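PDB 4AWD: beta-porphyranase B from Bacteroides plebeius, which cleaves the sulfated red-algal polysaccharide porphyran at beta-D-galactopyranose-(1->4)-alpha-L-galactopyranose-6-sulfate linkages, releasing mostly disaccharides. Local coordinates for residues A[107-110]-A[115-118]; A[246-249]-A[253-256]; A[66-71]-A[282-287]. All coordinates share one frame; numbering follows the deposited sequence.

Interaction 1 (A[107-110]-A[115-118]); sequences EGLD and DKYR
E107 and Y117 face each other as an antiparallel hydrogen-bonded pair: E107 N donates a hydrogen bond to Y117 O at 2.8 Å, and Y117 N returns a bond to E107 O at 2.7 Å. A third amide, K116 N, leans on that same E107 O at 2.9 Å, but its N-H is bent to 119° and the bond is weak. Two residues opposite one make this a classic beta bulge. The E107 carboxylate takes no part in the pair and forms a salt bridge with K85. Packing is tight around the Y117 ring. Its edge receives the carbonyl of G108, whose O lies near the ring plane 3.1 Å from CD2, a polarised C-H well matched to a carbonyl oxygen. K116 CG sits over the ring centre, carried there by a first torsion anti to the backbone N (chi1 -178°). Tyrosine suits the spot because one face of its ring takes the lysine's CG, its edge meets a carbonyl, and its OH reaches the backbone O of G78.

Toward solvent the contact thins. L109 and K116 are both exposed; L109 CD2 merely grazes K116 CD at 4.0 Å, and the lysine then bends twice, leading its ammonium away from 107-110. The bulge lies where strand 95-107 ends and strand 117-126 begins, with R118 bonded through its backbone to L103 on one strand and to P81 of a nearby loop.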
loop_
_atom_site.group_PDB
_atom_site.type_symbol
_atom_site.label_atom_id
_atom_site.label_comp_id
_atom_site.label_asym_id
_atom_site.label_seq_id
_atom_site.Cartn_x
_atom_site.Cartn_y
_atom_site.Cartn_z
ATOM N N GLU A 107 -3.445 -24.649 -2.186
ATOM C CA GLU A 107 -1.980 -24.604 -2.094
ATOM C C GLU A 107 -1.424 -24.445 -0.671
ATOM O O GLU A 107 -2.065 -23.865 0.209
ATOM C CB GLU A 107 -1.406 -23.489 -3.006
ATOM C CG GLU A 107 -1.478 -23.760 -4.535
ATOM C CD GLU A 107 -0.798 -22.666 -5.416
ATOM O OE1 GLU A 107 -0.135 -21.733 -4.881
ATOM O OE2 GLU A 107 -0.936 -22.736 -6.660
ATOM N N GLY A 108 -0.217 -24.977 -0.467
ATOM C CA GLY A 108 0.620 -24.656 0.697
ATOM C C GLY A 108 1.520 -23.464 0.371
ATOM O O GLY A 108 1.102 -22.547 -0.354
ATOM N N LEU A 109 2.749 -23.469 0.889
ATOM C CA LEU A 109 3.714 -22.390 0.626
ATOM C C LEU A 109 4.434 -22.546 -0.716
ATOM O O LEU A 109 4.665 -23.659 -1.177
ATOM C CB LEU A 109 4.761 -22.306 1.743
ATOM C CG LEU A 109 4.317 -22.012 3.179
ATOM C CD1 LEU A 109 5.342 -22.538 4.186
ATOM C CD2 LEU A 109 4.076 -20.529 3.371
ATOM N N ASP A 110 4.762 -21.419 -1.346
ATOM C CA ASP A 110 5.580 -21.396 -2.560
ATOM C C ASP A 110 5.077 -22.274 -3.705
ATOM O O ASP A 110 5.874 -22.963 -4.351
ATOM C CB ASP A 110 7.030 -21.770 -2.219
ATOM C CG ASP A 110 7.584 -20.945 -1.076
ATOM O OD1 ASP A 110 7.320 -19.725 -1.055
ATOM O OD2 ASP A 110 8.280 -21.501 -0.203
ATOM N N ASP A 115 -3.073 -26.906 2.060
ATOM C CA ASP A 115 -4.398 -26.436 2.459
ATOM C C ASP A 115 -4.368 -25.012 3.005
ATOM O O ASP A 115 -5.339 -24.538 3.613
ATOM C CB ASP A 115 -4.972 -27.375 3.511
ATOM C CG ASP A 115 -4.921 -28.828 3.079
ATOM O OD1 ASP A 115 -5.614 -29.171 2.102
ATOM O OD2 ASP A 115 -4.176 -29.619 3.704
ATOM N N LYS A 116 -3.247 -24.334 2.792
ATOM C CA LYS A 116 -3.047 -23.006 3.345
ATOM C C LYS A 116 -3.816 -21.973 2.527
ATOM O O LYS A 116 -4.465 -21.116 3.107
ATOM C CB LYS A 116 -1.554 -22.678 3.418
ATOM C CG LYS A 116 -1.234 -21.325 4.036
ATOM C CD LYS A 116 0.274 -21.157 4.353
ATOM C CE LYS A 116 0.753 -22.118 5.457
ATOM N NZ LYS A 116 0.154 -21.761 6.783
ATOM N N TYR A 117 -3.776 -22.090 1.196
ATOM C CA TYR A 117 -4.348 -21.077 0.284
ATOM C C TYR A 117 -5.417 -21.617 -0.670
ATOM O O TYR A 117 -5.199 -22.604 -1.366
ATOM C CB TYR A 117 -3.242 -20.408 -0.551
ATOM C CG TYR A 117 -2.172 -19.735 0.278
ATOM C CD1 TYR A 117 -2.482 -18.637 1.084
ATOM C CD2 TYR A 117 -0.851 -20.183 0.245
ATOM C CE1 TYR A 117 -1.516 -18.009 1.849
ATOM C CE2 TYR A 117 0.125 -19.555 0.998
ATOM C CZ TYR A 117 -0.224 -18.469 1.807
ATOM O OH TYR A 117 0.722 -17.835 2.565
ATOM N N ARG A 118 -6.564 -20.953 -0.699
ATOM C CA ARG A 118 -7.629 -21.288 -1.646
ATOM C C ARG A 118 -8.130 -20.053 -2.372
ATOM O O ARG A 118 -9.046 -20.138 -3.189
ATOM C CB ARG A 118 -8.788 -22.016 -0.953
ATOM C CG ARG A 118 -9.523 -21.160 0.069
ATOM C CD ARG A 118 -10.635 -21.914 0.748
ATOM N NE ARG A 118 -11.640 -21.004 1.301
ATOM C CZ ARG A 118 -11.674 -20.589 2.569
ATOM N NH1 ARG A 118 -10.755 -20.990 3.455
ATOM N NH2 ARG A 118 -12.643 -19.768 2.957
#

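Interaction 2 (A[246-249]-A[253-256]); sequences WWVD and VKFY
W246 N donates to K254 O at 2.8 Å, a nearly straight bond (N-H...O 166°) lying in the carbonyl plane. The return bond, from K254 N to W246 O, is 3.0 Å long, and here the donor stands 37° out of that plane. W246 O also receives the CA-H of V253 at 3.5 Å, so one carbonyl serves two neighbouring residues. These bonds make W246 and K254 a hydrogen-bonded pair; W247 and V253 follow as a non-hydrogen-bonded pair in the antiparallel hairpin.

On the face carrying W246, K254 and Y256, the indole and the phenol extend from their strands in a common direction, flank to flank. Y256 OH meets the indole edge, near its plane, 4.0 Å from W246 CE3, while Y256 CE1 packs on W246 CB. One methyl of V248, CG2, rests 3.5 Å above the indole plane, toward its rim, and also meets the aliphatic stem of K254, with CG 4.1 Å away. Lysine suits this border because its extended chain offers methylenes to the valine and carries the ammonium onward. Across the sheet, W247 CD1 touches V253 CG2 at 3.8 Å; the branched valine presents CG2 anti to its carbonyl carbon, where it meets the indole obliquely.

Beside the turn, two residues, V248 and D249, stand opposite the single T252, forming a classic beta bulge, and D249 OD1 accepts from N251 N and bonds T252 OG1. W247 and V253 also pack on L177, next in sequence to E176, the probable nucleophile. Polar bonding across the two segments is thus confined to the backbone, which sets the register, while the side chains fill both faces with apolar contact.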
loop_
_atom_site.group_PDB
_atom_site.type_symbol
_atom_site.label_atom_id
_atom_site.label_comp_id
_atom_site.label_asym_id
_atom_site.label_seq_id
_atom_site.Cartn_x
_atom_site.Cartn_y
_atom_site.Cartn_z
ATOM N N TRP A 246 2.025 12.924 0.957
ATOM C CA TRP A 246 3.220 13.740 0.871
ATOM C C TRP A 246 4.168 13.262 1.963
ATOM O O TRP A 246 3.998 13.579 3.140
ATOM C CB TRP A 246 2.915 15.231 1.047
ATOM C CG TRP A 246 4.128 16.116 0.887
ATOM C CD1 TRP A 246 5.439 15.719 0.775
ATOM C CD2 TRP A 246 4.144 17.549 0.840
ATOM N NE1 TRP A 246 6.261 16.818 0.649
ATOM C CE2 TRP A 246 5.492 17.950 0.691
ATOM C CE3 TRP A 246 3.149 18.533 0.907
ATOM C CZ2 TRP A 246 5.870 19.299 0.609
ATOM C CZ3 TRP A 246 3.524 19.871 0.818
ATOM C CH2 TRP A 246 4.876 20.241 0.674
ATOM N N TRP A 247 5.159 12.481 1.572
ATOM C CA TRP A 247 6.155 12.019 2.524
ATOM C C TRP A 247 7.167 13.162 2.656
ATOM O O TRP A 247 8.072 13.299 1.841
ATOM C CB TRP A 247 6.760 10.701 2.038
ATOM C CG TRP A 247 7.765 10.062 2.955
ATOM C CD1 TRP A 247 8.138 10.476 4.213
ATOM C CD2 TRP A 247 8.508 8.863 2.694
ATOM N NE1 TRP A 247 9.074 9.619 4.729
ATOM C CE2 TRP A 247 9.322 8.623 3.821
ATOM C CE3 TRP A 247 8.571 7.975 1.606
ATOM C CZ2 TRP A 247 10.183 7.534 3.900
ATOM C CZ3 TRP A 247 9.429 6.884 1.683
ATOM C CH2 TRP A 247 10.226 6.674 2.825
ATOM N N VAL A 248 6.963 14.008 3.665
ATOM C CA VAL A 248 7.646 15.306 3.738
ATOM C C VAL A 248 9.100 15.181 4.160
ATOM O O VAL A 248 9.976 15.796 3.548
ATOM C CB VAL A 248 6.944 16.281 4.707
ATOM C CG1 VAL A 248 7.725 17.625 4.788
ATOM C CG2 VAL A 248 5.500 16.494 4.301
ATOM N N ASP A 249 9.339 14.399 5.214
ATOM C CA ASP A 249 10.685 14.144 5.753
ATOM C C ASP A 249 10.667 12.896 6.624
ATOM O O ASP A 249 9.685 12.156 6.641
ATOM C CB ASP A 249 11.237 15.348 6.552
ATOM C CG ASP A 249 10.319 15.778 7.676
ATOM O OD1 ASP A 249 9.730 14.916 8.361
ATOM O OD2 ASP A 249 10.166 17.001 7.874
ATOM N N VAL A 253 4.542 12.569 7.502
ATOM C CA VAL A 253 3.839 12.120 6.311
ATOM C C VAL A 253 2.431 12.699 6.370
ATOM O O VAL A 253 1.831 12.741 7.437
ATOM C CB VAL A 253 3.785 10.583 6.226
ATOM C CG1 VAL A 253 3.304 10.178 4.865
ATOM C CG2 VAL A 253 5.172 9.966 6.461
ATOM N N LYS A 254 1.929 13.184 5.235
ATOM C CA LYS A 254 0.633 13.881 5.183
ATOM C C LYS A 254 -0.276 13.279 4.110
ATOM O O LYS A 254 0.137 13.113 2.962
ATOM C CB LYS A 254 0.835 15.378 4.912
ATOM C CG LYS A 254 1.754 16.077 5.914
ATOM C CD LYS A 254 1.780 17.619 5.764
ATOM C CE LYS A 254 2.563 18.256 6.921
ATOM N NZ LYS A 254 2.728 19.763 6.822
ATOM N N PHE A 255 -1.524 12.994 4.467
ATOM C CA PHE A 255 -2.400 12.222 3.581
ATOM C C PHE A 255 -3.508 13.016 2.896
ATOM O O PHE A 255 -4.104 13.923 3.486
ATOM C CB PHE A 255 -2.955 11.000 4.316
ATOM C CG PHE A 255 -1.884 10.106 4.850
ATOM C CD1 PHE A 255 -1.301 9.152 4.034
ATOM C CD2 PHE A 255 -1.422 10.256 6.162
ATOM C CE1 PHE A 255 -0.275 8.332 4.512
ATOM C CE2 PHE A 255 -0.405 9.437 6.653
ATOM C CZ PHE A 255 0.170 8.465 5.824
ATOM N N TYR A 256 -3.767 12.665 1.639
ATOM C CA TYR A 256 -4.722 13.389 0.803
ATOM C C TYR A 256 -5.752 12.454 0.190
ATOM O O TYR A 256 -5.419 11.400 -0.347
ATOM C CB TYR A 256 -3.997 14.184 -0.284
ATOM C CG TYR A 256 -3.116 15.279 0.280
ATOM C CD1 TYR A 256 -1.880 14.979 0.876
ATOM C CD2 TYR A 256 -3.522 16.619 0.234
ATOM C CE1 TYR A 256 -1.081 15.972 1.410
ATOM C CE2 TYR A 256 -2.719 17.630 0.770
ATOM C CZ TYR A 256 -1.501 17.296 1.351
ATOM O OH TYR A 256 -0.707 18.286 1.882
#

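Interaction 3 (A[66-71]-A[282-287]); sequences AKWHAK and IHIVTE
Segments 66-71 and 282-287 share no backbone hydrogen bond: the closest CA atoms, those of W68 and I282, are 9.1 Å apart, about two strand spacings. Strand 117-126 runs between them and is antiparallel to both. A125, and V127 just past the strand's end, bond to the backbones of H69 and K67, while S126 and V124 bond to I282 and I284. What joins the two segments directly is therefore side-chain packing alone.

W68 bridges the gap. Its CG lies anti to the carbonyl carbon (chi1 -52°), and the six-membered ring leans toward the other strand. The leading atom, CZ3, meets I282 CB at 4.2 Å, with that carbon approaching the indole edge near the ring plane. The same CZ3 is 4.3 Å from I284 CD1, which the anti second torsion of the isoleucine (chi2 176°) stretches out from its strand.

This is core packing of the beta-sandwich, or jelly roll, of family GH16: W68 and I284 both touch V124 on the intervening strand, and both also touch V314 of strand 308-321. Tryptophan suits the place because a single side chain spans the width of a strand, and beta-branched isoleucines supply compact apolar surfaces around its CZ3. The indole is not wholly apolar, and its NE1 is hydrogen-bonded to OD2 of D56, the residue before the calcium ligand E57 in sequence.

Beyond the packed strand, the 282-287 segment ends in E287, a residue that probably binds substrate and whose OE2 forms a salt bridge with R79.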
loop_
_atom_site.group_PDB
_atom_site.type_symbol
_atom_site.label_atom_id
_atom_site.label_comp_id
_atom_site.label_asym_id
_atom_site.label_seq_id
_atom_site.Cartn_x
_atom_site.Cartn_y
_atom_site.Cartn_z
ATOM N N ALA A 66 9.773 -3.604 -16.995
ATOM C CA ALA A 66 10.990 -2.890 -16.574
ATOM C C ALA A 66 10.794 -2.167 -15.234
ATOM O O ALA A 66 11.728 -2.065 -14.444
ATOM C CB ALA A 66 11.468 -1.909 -17.650
ATOM N N LYS A 67 9.572 -1.693 -14.990
ATOM C CA LYS A 67 9.239 -0.868 -13.821
ATOM C C LYS A 67 8.573 -1.629 -12.655
ATOM O O LYS A 67 8.668 -1.200 -11.497
ATOM C CB LYS A 67 8.303 0.271 -14.251
ATOM C CG LYS A 67 8.206 1.433 -13.259
ATOM C CD LYS A 67 7.387 2.587 -13.842
ATOM C CE LYS A 67 8.115 3.323 -14.977
ATOM N NZ LYS A 67 7.213 4.387 -15.556
ATOM N N TRP A 68 7.881 -2.727 -12.968
ATOM C CA TRP A 68 7.052 -3.427 -11.974
ATOM C C TRP A 68 7.311 -4.922 -11.909
ATOM O O TRP A 68 7.535 -5.559 -12.929
ATOM C CB TRP A 68 5.550 -3.213 -12.247
ATOM C CG TRP A 68 5.163 -1.803 -12.389
ATOM C CD1 TRP A 68 4.880 -1.155 -13.548
ATOM C CD2 TRP A 68 5.012 -0.833 -11.340
ATOM N NE1 TRP A 68 4.550 0.153 -13.291
ATOM C CE2 TRP A 68 4.638 0.380 -11.945
ATOM C CE3 TRP A 68 5.156 -0.874 -9.949
ATOM C CZ2 TRP A 68 4.411 1.549 -11.212
ATOM C CZ3 TRP A 68 4.921 0.286 -9.220
ATOM C CH2 TRP A 68 4.553 1.478 -9.856
ATOM N N HIS A 69 7.257 -5.474 -10.706
ATOM C CA HIS A 69 7.132 -6.921 -10.526
ATOM C C HIS A 69 5.649 -7.264 -10.411
ATOM O O HIS A 69 4.992 -6.809 -9.462
ATOM C CB HIS A 69 7.827 -7.374 -9.246
ATOM C CG HIS A 69 9.314 -7.201 -9.255
ATOM N ND1 HIS A 69 10.148 -7.952 -10.056
ATOM C CD2 HIS A 69 10.121 -6.410 -8.510
ATOM C CE1 HIS A 69 11.403 -7.616 -9.820
ATOM N NE2 HIS A 69 11.413 -6.679 -8.891
ATOM N N ALA A 70 5.131 -8.053 -11.357
ATOM C CA ALA A 70 3.717 -8.499 -11.334
ATOM C C ALA A 70 3.417 -9.346 -10.100
ATOM O O ALA A 70 2.325 -9.246 -9.517
ATOM C CB ALA A 70 3.354 -9.281 -12.611
ATOM N N LYS A 71 4.378 -10.195 -9.734
ATOM C CA LYS A 71 4.364 -10.875 -8.455
ATOM C C LYS A 71 5.518 -10.369 -7.592
ATOM O O LYS A 71 6.694 -10.663 -7.852
ATOM C CB LYS A 71 4.456 -12.390 -8.632
ATOM C CG LYS A 71 4.103 -13.166 -7.372
ATOM C CD LYS A 71 4.948 -14.433 -7.242
ATOM C CE LYS A 71 4.330 -15.476 -6.290
ATOM N NZ LYS A 71 3.948 -14.928 -4.961
ATOM N N ILE A 282 7.397 0.581 -3.861
ATOM C CA ILE A 282 5.926 0.631 -3.895
ATOM C C ILE A 282 5.375 -0.791 -3.812
ATOM O O ILE A 282 5.851 -1.679 -4.526
ATOM C CB ILE A 282 5.396 1.269 -5.214
ATOM C CG1 ILE A 282 5.976 2.671 -5.443
ATOM C CG2 ILE A 282 3.867 1.298 -5.242
ATOM C CD1 ILE A 282 5.213 3.775 -4.753
ATOM N N HIS A 283 4.394 -1.012 -2.939
ATOM C CA HIS A 283 3.600 -2.239 -2.971
ATOM C C HIS A 283 2.152 -1.970 -3.371
ATOM O O HIS A 283 1.521 -1.034 -2.886
ATOM C CB HIS A 283 3.625 -2.947 -1.622
ATOM C CG HIS A 283 4.347 -4.264 -1.638
ATOM N ND1 HIS A 283 4.769 -4.895 -0.486
ATOM C CD2 HIS A 283 4.715 -5.071 -2.665
ATOM C CE1 HIS A 283 5.363 -6.034 -0.801
ATOM N NE2 HIS A 283 5.344 -6.164 -2.115
ATOM N N ILE A 284 1.617 -2.781 -4.263
ATOM C CA ILE A 284 0.219 -2.637 -4.633
ATOM C C ILE A 284 -0.423 -4.007 -4.437
ATOM O O ILE A 284 -0.131 -4.937 -5.170
ATOM C CB ILE A 284 0.035 -2.100 -6.077
ATOM C CG1 ILE A 284 0.978 -0.918 -6.346
ATOM C CG2 ILE A 284 -1.422 -1.687 -6.292
ATOM C CD1 ILE A 284 0.964 -0.365 -7.774
ATOM N N VAL A 285 -1.282 -4.125 -3.432
ATOM C CA VAL A 285 -1.617 -5.437 -2.879
ATOM C C VAL A 285 -3.110 -5.673 -2.645
ATOM O O VAL A 285 -3.839 -4.795 -2.203
ATOM C CB VAL A 285 -0.860 -5.672 -1.550
ATOM C CG1 VAL A 285 -1.345 -6.927 -0.856
ATOM C CG2 VAL A 285 0.635 -5.757 -1.807
ATOM N N THR A 286 -3.517 -6.904 -2.908
ATOM C CA THR A 286 -4.876 -7.388 -2.709
ATOM C C THR A 286 -4.796 -8.566 -1.717
ATOM O O THR A 286 -4.195 -9.604 -2.013
ATOM C CB THR A 286 -5.429 -7.802 -4.093
ATOM O OG1 THR A 286 -6.372 -6.817 -4.552
ATOM C CG2 THR A 286 -6.031 -9.133 -4.056
ATOM N N GLU A 287 -5.354 -8.397 -0.513
ATOM C CA GLU A 287 -5.083 -9.376 0.532
ATOM C C GLU A 287 -6.274 -9.728 1.380
ATOM O O GLU A 287 -7.392 -9.171 1.259
ATOM C CB GLU A 287 -3.951 -8.908 1.449
ATOM C CG GLU A 287 -4.417 -8.162 2.690
ATOM C CD GLU A 287 -3.483 -7.012 3.036
ATOM O OE1 GLU A 287 -3.487 -6.017 2.275
ATOM O OE2 GLU A 287 -2.743 -7.113 4.049
#

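In the fold
Interactions 1 and 2 are both nested in the chain loop closed by interaction 3, yet none of the three touch. Interaction 3 lies closest to the chain's centre, its own centre about 20 Å from that of interaction 1 and about 21 Å from that of interaction 2; the other two lie on opposite sides of the chain's centre, their centres about 37 Å apart. Each has residues near, or among, those probably involved in substrate binding or catalysis. The side chain of Y117 is about 6 Å from those of W75 and R79, and R79 connects the surroundings of interactions 1 and 3. In interaction 2 the W247 side chain lies about 9 Å from that of E176. The bound calcium ion is about 11 Å from the W68 side chain.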